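Local coordinates for protein carbohydrate binding family 6 (Clostridium thermocellum, PDB 5A8C) that is an alpha-L-arabinofuranosidase of glycoside hydrolase family 43, probably releasing terminal arabinofuranosyl units from plant polysaccharides with a five-bladed beta-propeller domain, at residues T37-A42 and Y52-S57; N219-F224 and Y239-K244; Y263-H268 and H283-A288. All coordinates share one frame; numbering follows the deposited sequence.

Interaction 1. Residues T37-A42 and Y52-S57; sequences TADPAA and YCSHDS
A38 and S54 face each other as an antiparallel hydrogen-bonded pair in a beta hairpin of the propeller, and their surroundings illustrate how a beta bulge can present a polar side chain to a pocket. A41 and Y52 form a further hydrogen-bonded pair, with the register shifted by one residue between the two. The chain turns a corner at D39, whose backbone takes a left-handed conformation. Beyond this corner the pairing is straight: Y52 N reaches A41 O at 2.8 Å with an N-H...O angle of 173°. Before it, the bond from S54 N to A38 O is bent to 122° and weak.

C53 lies across from the bulge. Its CB presses on the backbone, 3.2 Å from A38 O, and also meets T37 CB at 3.7 Å. With chi1 at -61°, SG stands beside its own backbone N and anti to the carbonyl carbon; from there it touches T37 CB at 3.9 Å and P40 CB at 4.0 Å, and so meets residues before and after the corner.

T37 OG1 bonds to V301 N, and D56 forms a salt bridge with R299, tying the hairpin to the C-terminal part of the chain. D39 OD2 bonds a Tris molecule, probably from the crystallisation liquor. S54 OG, itself also bonded to A103 N, donates to the anti lone pair of D39 OD2 at 2.7 Å.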
loop_
_atom_site.group_PDB
_atom_site.type_symbol
_atom_site.label_atom_id
_atom_site.label_comp_id
_atom_site.label_asym_id
_atom_site.label_seq_id
_atom_site.Cartn_x
_atom_site.Cartn_y
_atom_site.Cartn_z
ATOM N N THR A 37 -6.421 -8.043 8.401
ATOM C CA THR A 37 -5.458 -7.071 7.874
ATOM C C THR A 37 -5.507 -7.078 6.365
ATOM O O THR A 37 -5.699 -8.111 5.716
ATOM C CB THR A 37 -4.007 -7.457 8.318
ATOM O OG1 THR A 37 -3.680 -8.805 8.014
ATOM C CG2 THR A 37 -3.821 -7.179 9.810
ATOM N N ALA A 38 -5.271 -5.891 5.771
ATOM C CA ALA A 38 -5.366 -5.723 4.324
ATOM C C ALA A 38 -4.393 -4.635 3.853
ATOM O O ALA A 38 -3.833 -3.869 4.652
ATOM C CB ALA A 38 -6.776 -5.312 3.916
ATOM N N ASP A 39 -4.200 -4.602 2.547
ATOM C CA ASP A 39 -3.519 -3.427 1.912
ATOM C C ASP A 39 -2.147 -3.144 2.494
ATOM O O ASP A 39 -1.830 -2.018 2.886
ATOM C CB ASP A 39 -4.390 -2.167 2.033
ATOM C CG ASP A 39 -5.822 -2.385 1.655
ATOM O OD1 ASP A 39 -6.103 -3.101 0.686
ATOM O OD2 ASP A 39 -6.694 -1.734 2.347
ATOM N N PRO A 40 -1.293 -4.173 2.612
ATOM C CA PRO A 40 -0.024 -3.975 3.308
ATOM C C PRO A 40 0.941 -3.009 2.644
ATOM O O PRO A 40 0.993 -2.922 1.391
ATOM C CB PRO A 40 0.553 -5.374 3.335
ATOM C CG PRO A 40 0.001 -6.040 2.107
ATOM C CD PRO A 40 -1.416 -5.530 2.057
ATOM N N ALA A 41 1.778 -2.411 3.468
ATOM C CA ALA A 41 2.975 -1.699 3.052
ATOM C C ALA A 41 4.095 -2.106 4.007
ATOM O O ALA A 41 3.848 -2.430 5.159
ATOM C CB ALA A 41 2.756 -0.193 3.050
ATOM N N ALA A 42 5.330 -2.050 3.562
ATOM C CA ALA A 42 6.442 -2.595 4.347
ATOM C C ALA A 42 7.654 -1.712 4.335
ATOM O O ALA A 42 7.957 -1.043 3.347
ATOM C CB ALA A 42 6.819 -3.984 3.857
ATOM N N TYR A 52 2.739 -2.787 7.678
ATOM C CA TYR A 52 1.637 -1.974 8.160
ATOM C C TYR A 52 0.440 -2.276 7.284
ATOM O O TYR A 52 0.574 -2.274 6.043
ATOM C CB TYR A 52 2.010 -0.462 8.030
ATOM C CG TYR A 52 3.203 -0.093 8.841
ATOM C CD1 TYR A 52 4.496 -0.391 8.394
ATOM C CD2 TYR A 52 3.100 0.504 10.078
ATOM C CE1 TYR A 52 5.598 -0.076 9.132
ATOM C CE2 TYR A 52 4.202 0.831 10.839
ATOM C CZ TYR A 52 5.464 0.515 10.372
ATOM O OH TYR A 52 6.601 0.809 11.074
ATOM N N CYS A 53 -0.733 -2.418 7.881
ATOM C CA CYS A 53 -1.904 -2.863 7.152
ATOM C C CYS A 53 -3.127 -2.043 7.562
ATOM O O CYS A 53 -3.268 -1.644 8.717
ATOM C CB CYS A 53 -2.256 -4.321 7.447
ATOM S SG CYS A 53 -0.965 -5.487 6.995
ATOM N N SER A 54 -4.050 -1.870 6.617
ATOM C CA SER A 54 -5.423 -1.546 6.997
ATOM C C SER A 54 -5.905 -2.565 8.021
ATOM O O SER A 54 -5.790 -3.767 7.745
ATOM C CB SER A 54 -6.325 -1.695 5.766
ATOM O OG SER A 54 -6.053 -0.728 4.784
ATOM N N HIS A 55 -6.419 -2.131 9.160
ATOM C CA HIS A 55 -7.061 -3.068 10.096
ATOM C C HIS A 55 -8.533 -3.223 9.711
ATOM O O HIS A 55 -9.314 -2.282 9.859
ATOM C CB HIS A 55 -6.940 -2.560 11.485
ATOM C CG HIS A 55 -7.725 -3.359 12.501
ATOM N ND1 HIS A 55 -7.999 -4.706 12.555
ATOM C CD2 HIS A 55 -8.340 -2.819 13.575
ATOM C CE1 HIS A 55 -8.763 -4.939 13.634
ATOM N NE2 HIS A 55 -8.965 -3.809 14.273
ATOM N N ASP A 56 -8.882 -4.353 9.102
ATOM C CA ASP A 56 -10.261 -4.688 8.820
ATOM C C ASP A 56 -10.940 -5.039 10.139
ATOM O O ASP A 56 -10.655 -6.097 10.707
ATOM C CB ASP A 56 -10.374 -5.899 7.854
ATOM C CG ASP A 56 -10.286 -5.580 6.380
ATOM O OD1 ASP A 56 -10.528 -4.429 5.954
ATOM O OD2 ASP A 56 -10.037 -6.572 5.628
ATOM N N SER A 57 -11.814 -4.190 10.629
ATOM C CA SER A 57 -12.505 -4.468 11.887
ATOM C C SER A 57 -13.341 -5.739 11.772
ATOM O O SER A 57 -13.857 -6.078 10.712
ATOM C CB SER A 57 -13.435 -3.342 12.253
ATOM O OG SER A 57 -12.716 -2.124 12.391
#

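Interaction 2. Residues N219-F224 and Y239-K244; sequences NGKYYF and YMMSDK
K221 and D243 join just beyond the last bridge of an antiparallel hairpin, in a salt bridge backed by water. K221 NZ meets D243 OD1 at 2.7 Å from above the carboxylate plane, 38° out of it. The K221 chain bends at chi2 (-74°) and runs alongside D243. One water donates to G220 O and to D243 OD1, and a second links G220 O to D243 O.

S242 OG accepts from K244 N at 2.9 Å, an ST turn at the strand end, and is also hydrogen-bonded to T247 O. K244 C lies 3.3 Å above one face of the Y222 ring, toward its rim, while S242 O sits in the ring plane at the edge. On the sheet face carrying Y223, a Met-aromatic contact forms: M241 SD lies 4.6 Å obliquely from the Y223 ring centroid, and M241 CE reaches Y223 OH at 3.6 Å, the hydroxyl being hydrogen-bonded to G312 O. On the other face, M240 CE packs on F224 CD2 at 3.8 Å.

The two strands are the inner pair of a four-stranded sheet, between 212-218 and 250-256; the Y223 ring stacks on H216 of the former, and M241 touches K252 of the latter.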
loop_
_atom_site.group_PDB
_atom_site.type_symbol
_atom_site.label_atom_id
_atom_site.label_comp_id
_atom_site.label_asym_id
_atom_site.label_seq_id
_atom_site.Cartn_x
_atom_site.Cartn_y
_atom_site.Cartn_z
ATOM N N ASN A 219 17.887 -0.998 -9.948
ATOM C CA ASN A 219 18.843 -1.034 -11.042
ATOM C C ASN A 219 18.542 -0.042 -12.139
ATOM O O ASN A 219 18.568 -0.378 -13.325
ATOM C CB ASN A 219 18.965 -2.461 -11.612
ATOM C CG ASN A 219 20.248 -2.691 -12.377
ATOM O OD1 ASN A 219 21.283 -2.070 -12.102
ATOM N ND2 ASN A 219 20.192 -3.585 -13.360
ATOM N N GLY A 220 18.248 1.185 -11.742
ATOM C CA GLY A 220 18.052 2.271 -12.717
ATOM C C GLY A 220 16.709 2.392 -13.343
ATOM O O GLY A 220 16.505 3.273 -14.188
ATOM N N LYS A 221 15.769 1.545 -12.955
ATOM C CA LYS A 221 14.438 1.559 -13.478
ATOM C C LYS A 221 13.434 1.875 -12.392
ATOM O O LYS A 221 13.566 1.405 -11.249
ATOM C CB LYS A 221 14.067 0.223 -14.167
ATOM C CG LYS A 221 14.800 -0.086 -15.433
ATOM C CD LYS A 221 14.347 0.747 -16.631
ATOM C CE LYS A 221 15.016 0.290 -17.922
ATOM N NZ LYS A 221 14.562 1.087 -19.094
ATOM N N TYR A 222 12.398 2.625 -12.767
ATOM C CA TYR A 222 11.254 2.919 -11.924
ATOM C C TYR A 222 10.138 1.961 -12.285
ATOM O O TYR A 222 9.859 1.724 -13.466
ATOM C CB TYR A 222 10.788 4.365 -12.166
ATOM C CG TYR A 222 11.814 5.384 -11.766
ATOM C CD1 TYR A 222 12.792 5.825 -12.703
ATOM C CD2 TYR A 222 11.827 5.951 -10.499
ATOM C CE1 TYR A 222 13.707 6.761 -12.348
ATOM C CE2 TYR A 222 12.772 6.941 -10.177
ATOM C CZ TYR A 222 13.693 7.369 -11.115
ATOM O OH TYR A 222 14.611 8.334 -10.832
ATOM N N TYR A 223 9.491 1.388 -11.249
ATOM C CA TYR A 223 8.436 0.408 -11.409
ATOM C C TYR A 223 7.169 0.976 -10.806
ATOM O O TYR A 223 7.081 1.148 -9.586
ATOM C CB TYR A 223 8.805 -0.889 -10.659
ATOM C CG TYR A 223 10.003 -1.616 -11.242
ATOM C CD1 TYR A 223 11.293 -1.177 -10.959
ATOM C CD2 TYR A 223 9.847 -2.736 -12.022
ATOM C CE1 TYR A 223 12.406 -1.824 -11.502
ATOM C CE2 TYR A 223 10.954 -3.422 -12.561
ATOM C CZ TYR A 223 12.196 -2.943 -12.308
ATOM O OH TYR A 223 13.338 -3.569 -12.809
ATOM N N PHE A 224 6.179 1.303 -11.656
ATOM C CA PHE A 224 4.878 1.735 -11.193
ATOM C C PHE A 224 3.974 0.505 -11.208
ATOM O O PHE A 224 3.679 -0.044 -12.262
ATOM C CB PHE A 224 4.285 2.825 -12.091
ATOM C CG PHE A 224 2.933 3.258 -11.605
ATOM C CD1 PHE A 224 2.844 4.258 -10.631
ATOM C CD2 PHE A 224 1.776 2.683 -12.053
ATOM C CE1 PHE A 224 1.601 4.641 -10.161
ATOM C CE2 PHE A 224 0.542 3.065 -11.539
ATOM C CZ PHE A 224 0.475 4.052 -10.592
ATOM N N TYR A 239 1.954 -3.802 -13.739
ATOM C CA TYR A 239 3.002 -2.808 -13.604
ATOM C C TYR A 239 3.497 -2.297 -14.943
ATOM O O TYR A 239 3.313 -2.897 -16.002
ATOM C CB TYR A 239 4.187 -3.330 -12.759
ATOM C CG TYR A 239 5.139 -4.263 -13.483
ATOM C CD1 TYR A 239 4.707 -5.520 -13.934
ATOM C CD2 TYR A 239 6.442 -3.915 -13.733
ATOM C CE1 TYR A 239 5.557 -6.360 -14.607
ATOM C CE2 TYR A 239 7.317 -4.756 -14.411
ATOM C CZ TYR A 239 6.864 -5.999 -14.811
ATOM O OH TYR A 239 7.736 -6.794 -15.526
ATOM N N MET A 240 4.182 -1.158 -14.799
ATOM C CA MET A 240 4.875 -0.460 -15.872
ATOM C C MET A 240 6.289 -0.141 -15.443
ATOM O O MET A 240 6.557 -0.030 -14.238
ATOM C CB MET A 240 4.182 0.849 -16.224
ATOM C CG MET A 240 2.688 0.785 -16.434
ATOM S SD MET A 240 1.971 2.328 -17.032
ATOM C CE MET A 240 2.260 3.434 -15.756
ATOM N N MET A 241 7.180 0.094 -16.398
ATOM C CA MET A 241 8.555 0.490 -16.125
ATOM C C MET A 241 8.900 1.752 -16.883
ATOM O O MET A 241 8.395 1.982 -18.003
ATOM C CB MET A 241 9.545 -0.606 -16.537
ATOM C CG MET A 241 9.475 -1.825 -15.645
ATOM S SD MET A 241 10.410 -3.246 -16.250
ATOM C CE MET A 241 12.059 -2.644 -16.025
ATOM N N SER A 242 9.841 2.526 -16.318
ATOM C CA SER A 242 10.333 3.744 -16.968
ATOM C C SER A 242 11.753 4.015 -16.546
ATOM O O SER A 242 12.201 3.579 -15.477
ATOM C CB SER A 242 9.481 4.934 -16.563
ATOM O OG SER A 242 9.951 6.106 -17.252
ATOM N N ASP A 243 12.451 4.833 -17.326
ATOM C CA ASP A 243 13.710 5.455 -16.922
ATOM C C ASP A 243 13.508 6.702 -16.065
ATOM O O ASP A 243 14.512 7.235 -15.543
ATOM C CB ASP A 243 14.528 5.832 -18.161
ATOM C CG ASP A 243 14.975 4.672 -18.953
ATOM O OD1 ASP A 243 15.265 3.631 -18.379
ATOM O OD2 ASP A 243 15.161 4.815 -20.179
ATOM N N LYS A 244 12.270 7.156 -15.903
ATOM C CA LYS A 244 11.941 8.402 -15.199
ATOM C C LYS A 244 10.844 8.115 -14.176
ATOM O O LYS A 244 10.076 7.185 -14.329
ATOM C CB LYS A 244 11.461 9.466 -16.193
ATOM C CG LYS A 244 12.480 9.868 -17.261
ATOM C CD LYS A 244 11.908 10.743 -18.360
ATOM C CE LYS A 244 10.903 10.052 -19.279
ATOM N NZ LYS A 244 10.227 11.016 -20.149
HETATM O O HOH W 1 16.797 5.982 -14.482
HETATM O O HOH W 2 17.464 3.115 -16.801
#

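Interaction 3. Residues Y263-H268 and H283-A288; sequences YSNNNH and HNRTVA. With CA (calcium ion), chain B.
R285 and H283 both donate to N266, whose two oxygens gather several donors where the loop between strands 250-256 and 270-274 meets the end of strand 277-284. R285 NH2 bonds N266 OD1 at 2.9 Å, and R285 NH1 reaches N266 O at 3.1 Å, an end-on grip in which both acceptors lie close to the guanidinium plane. NH1 also donates to OD1, and both nitrogens approach that oxygen from the same face of the amide, above its plane. The N266 side chain can offer OD1 beside its own backbone O because chi1 is 54°, with CG between the backbone N and the carbonyl carbon. H283 NE2 adds a bond to N266 O at 3.0 Å, coming from 63° above the carbonyl plane.

Further out, N265 CB lies over the guanidinium face, 3.4 Å above its centre, while N265 OD1 turns back to accept from N266 N at 2.7 Å. The Y263 ring presents its edge to R285 CB at 3.9 Å. Toward the end of the loop, H268 CB packs against H283 CE1 at 3.6 Å, and a water accepts from the backbone N of both histidines. H268 NE2 binds the calcium ion at 2.5 Å, together with five waters and one further atom.

R285 is additionally bonded to P295 O and V296 O, and N262 OD1 takes a bond from NH1. Since H283 NE2 donates to N266 O while H283 ND1 accepts from D39 N, the bonding is consistent with a neutral imidazole protonated on NE2.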
loop_
_atom_site.group_PDB
_atom_site.type_symbol
_atom_site.label_atom_id
_atom_site.label_comp_id
_atom_site.label_asym_id
_atom_site.label_seq_id
_atom_site.Cartn_x
_atom_site.Cartn_y
_atom_site.Cartn_z
ATOM N N TYR A 263 -11.933 -14.848 -3.348
ATOM C CA TYR A 263 -13.343 -14.556 -3.633
ATOM C C TYR A 263 -13.513 -13.505 -4.739
ATOM O O TYR A 263 -14.487 -12.766 -4.759
ATOM C CB TYR A 263 -14.102 -14.168 -2.382
ATOM C CG TYR A 263 -14.129 -15.240 -1.324
ATOM C CD1 TYR A 263 -13.113 -15.362 -0.398
ATOM C CD2 TYR A 263 -15.188 -16.132 -1.243
ATOM C CE1 TYR A 263 -13.144 -16.332 0.602
ATOM C CE2 TYR A 263 -15.218 -17.123 -0.273
ATOM C CZ TYR A 263 -14.212 -17.171 0.662
ATOM O OH TYR A 263 -14.247 -18.110 1.674
ATOM N N SER A 264 -12.580 -13.500 -5.699
ATOM C CA SER A 264 -12.651 -12.571 -6.846
ATOM C C SER A 264 -12.809 -11.132 -6.418
ATOM O O SER A 264 -13.409 -10.315 -7.103
ATOM C CB SER A 264 -13.752 -12.967 -7.829
ATOM O OG SER A 264 -13.506 -14.296 -8.283
ATOM N N ASN A 265 -12.190 -10.779 -5.282
ATOM C CA ASN A 265 -12.325 -9.447 -4.717
ATOM C C ASN A 265 -11.015 -8.662 -4.821
ATOM O O ASN A 265 -10.142 -8.996 -5.616
ATOM C CB ASN A 265 -12.915 -9.537 -3.316
ATOM C CG ASN A 265 -13.804 -8.315 -2.988
ATOM O OD1 ASN A 265 -13.343 -7.131 -2.934
ATOM N ND2 ASN A 265 -15.048 -8.575 -2.722
ATOM N N ASN A 266 -10.889 -7.586 -4.059
ATOM C CA ASN A 266 -9.770 -6.704 -4.246
ATOM C C ASN A 266 -8.436 -7.329 -3.886
ATOM O O ASN A 266 -8.316 -8.319 -3.140
ATOM C CB ASN A 266 -9.994 -5.345 -3.588
ATOM C CG ASN A 266 -10.361 -5.423 -2.127
ATOM O OD1 ASN A 266 -9.916 -6.338 -1.397
ATOM N ND2 ASN A 266 -11.222 -4.519 -1.692
ATOM N N ASN A 267 -7.394 -6.715 -4.442
ATOM C CA ASN A 267 -6.029 -7.232 -4.485
ATOM C C ASN A 267 -5.108 -6.033 -4.253
ATOM O O ASN A 267 -5.287 -5.032 -4.960
ATOM C CB ASN A 267 -5.830 -7.879 -5.869
ATOM C CG ASN A 267 -4.665 -8.830 -6.023
ATOM O OD1 ASN A 267 -3.820 -9.006 -5.142
ATOM N ND2 ASN A 267 -4.627 -9.482 -7.196
ATOM N N HIS A 268 -4.230 -6.054 -3.245
ATOM C CA HIS A 268 -3.457 -4.863 -2.894
ATOM C C HIS A 268 -2.114 -5.299 -2.349
ATOM O O HIS A 268 -2.030 -6.220 -1.558
ATOM C CB HIS A 268 -4.204 -4.069 -1.833
ATOM C CG HIS A 268 -3.747 -2.627 -1.673
ATOM N ND1 HIS A 268 -4.608 -1.582 -1.907
ATOM C CD2 HIS A 268 -2.570 -2.063 -1.286
ATOM C CE1 HIS A 268 -3.930 -0.451 -1.669
ATOM N NE2 HIS A 268 -2.702 -0.703 -1.326
ATOM N N HIS A 283 -2.694 -9.326 0.237
ATOM C CA HIS A 283 -3.721 -9.907 1.106
ATOM C C HIS A 283 -4.547 -10.934 0.386
ATOM O O HIS A 283 -4.678 -10.970 -0.849
ATOM C CB HIS A 283 -4.632 -8.818 1.775
ATOM C CG HIS A 283 -5.499 -8.042 0.841
ATOM N ND1 HIS A 283 -5.469 -6.675 0.807
ATOM C CD2 HIS A 283 -6.466 -8.482 -0.019
ATOM C CE1 HIS A 283 -6.354 -6.311 -0.078
ATOM N NE2 HIS A 283 -6.974 -7.354 -0.610
ATOM N N ASN A 284 -5.171 -11.817 1.189
ATOM C CA ASN A 284 -6.224 -12.678 0.696
ATOM C C ASN A 284 -7.254 -12.830 1.794
ATOM O O ASN A 284 -7.337 -11.989 2.695
ATOM C CB ASN A 284 -5.695 -14.004 0.108
ATOM C CG ASN A 284 -5.186 -14.999 1.113
ATOM O OD1 ASN A 284 -5.139 -14.714 2.307
ATOM N ND2 ASN A 284 -4.798 -16.155 0.619
ATOM N N ARG A 285 -8.112 -13.839 1.672
ATOM C CA ARG A 285 -9.229 -14.054 2.609
ATOM C C ARG A 285 -9.248 -15.469 3.163
ATOM O O ARG A 285 -10.293 -16.015 3.440
ATOM C CB ARG A 285 -10.531 -13.627 1.946
ATOM C CG ARG A 285 -10.582 -12.119 1.688
ATOM C CD ARG A 285 -11.433 -11.737 0.476
ATOM N NE ARG A 285 -11.797 -10.338 0.489
ATOM C CZ ARG A 285 -11.228 -9.346 -0.213
ATOM N NH1 ARG A 285 -10.157 -9.532 -0.977
ATOM N NH2 ARG A 285 -11.769 -8.155 -0.145
ATOM N N THR A 286 -8.039 -16.063 3.331
ATOM C CA THR A 286 -7.958 -17.430 3.793
ATOM C C THR A 286 -8.383 -17.593 5.236
ATOM O O THR A 286 -8.961 -18.642 5.610
ATOM C CB THR A 286 -6.606 -18.035 3.511
ATOM O OG1 THR A 286 -6.737 -19.470 3.497
ATOM C CG2 THR A 286 -5.566 -17.615 4.453
ATOM N N VAL A 287 -8.085 -16.646 6.125
ATOM C CA VAL A 287 -8.515 -16.748 7.513
ATOM C C VAL A 287 -10.014 -16.769 7.625
ATOM O O VAL A 287 -10.617 -17.632 8.298
ATOM C CB VAL A 287 -7.852 -15.673 8.401
ATOM C CG1 VAL A 287 -8.408 -15.723 9.837
ATOM C CG2 VAL A 287 -6.332 -15.780 8.376
ATOM N N ALA A 288 -10.645 -15.811 6.952
ATOM C CA ALA A 288 -12.113 -15.790 6.919
ATOM C C ALA A 288 -12.658 -17.086 6.335
ATOM O O ALA A 288 -13.627 -17.653 6.869
ATOM C CB ALA A 288 -12.574 -14.598 6.125
HETATM CA CA CA B . -0.705 0.764 -1.022
HETATM O O HOH W 3 -3.931 -8.842 -2.418
HETATM O O HOH W 4 -1.840 2.800 -0.211
HETATM O O HOH W 5 -1.275 0.248 1.284
HETATM O O HOH W 6 -1.139 2.319 -2.854
HETATM O O HOH W 7 -0.040 -0.382 -3.113
HETATM O O HOH W 8 1.202 2.148 -0.729
#

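In the fold
From the N terminus, interaction 1 closes the short turn between strands 36-45 and 48-56, interaction 2 closes the longer connection between strands 221-228 and 237-242, and interaction 3 brings the loop before strand 270-274 onto the end of strand 277-284. The three follow in series; none nests within or crosses another. In space, interactions 1 and 3 meet, their centres about 12 Å apart: D39 OD1 packs on H268 CB, and A38 CB on H283 ND1. The N-terminal sheet is thus tied to the C-terminal one, consistent with closure of the propeller ring beside the calcium ion. Interaction 2 stands apart, its centre about 25 and 27 Å from those of interactions 1 and 3, within its own sheet.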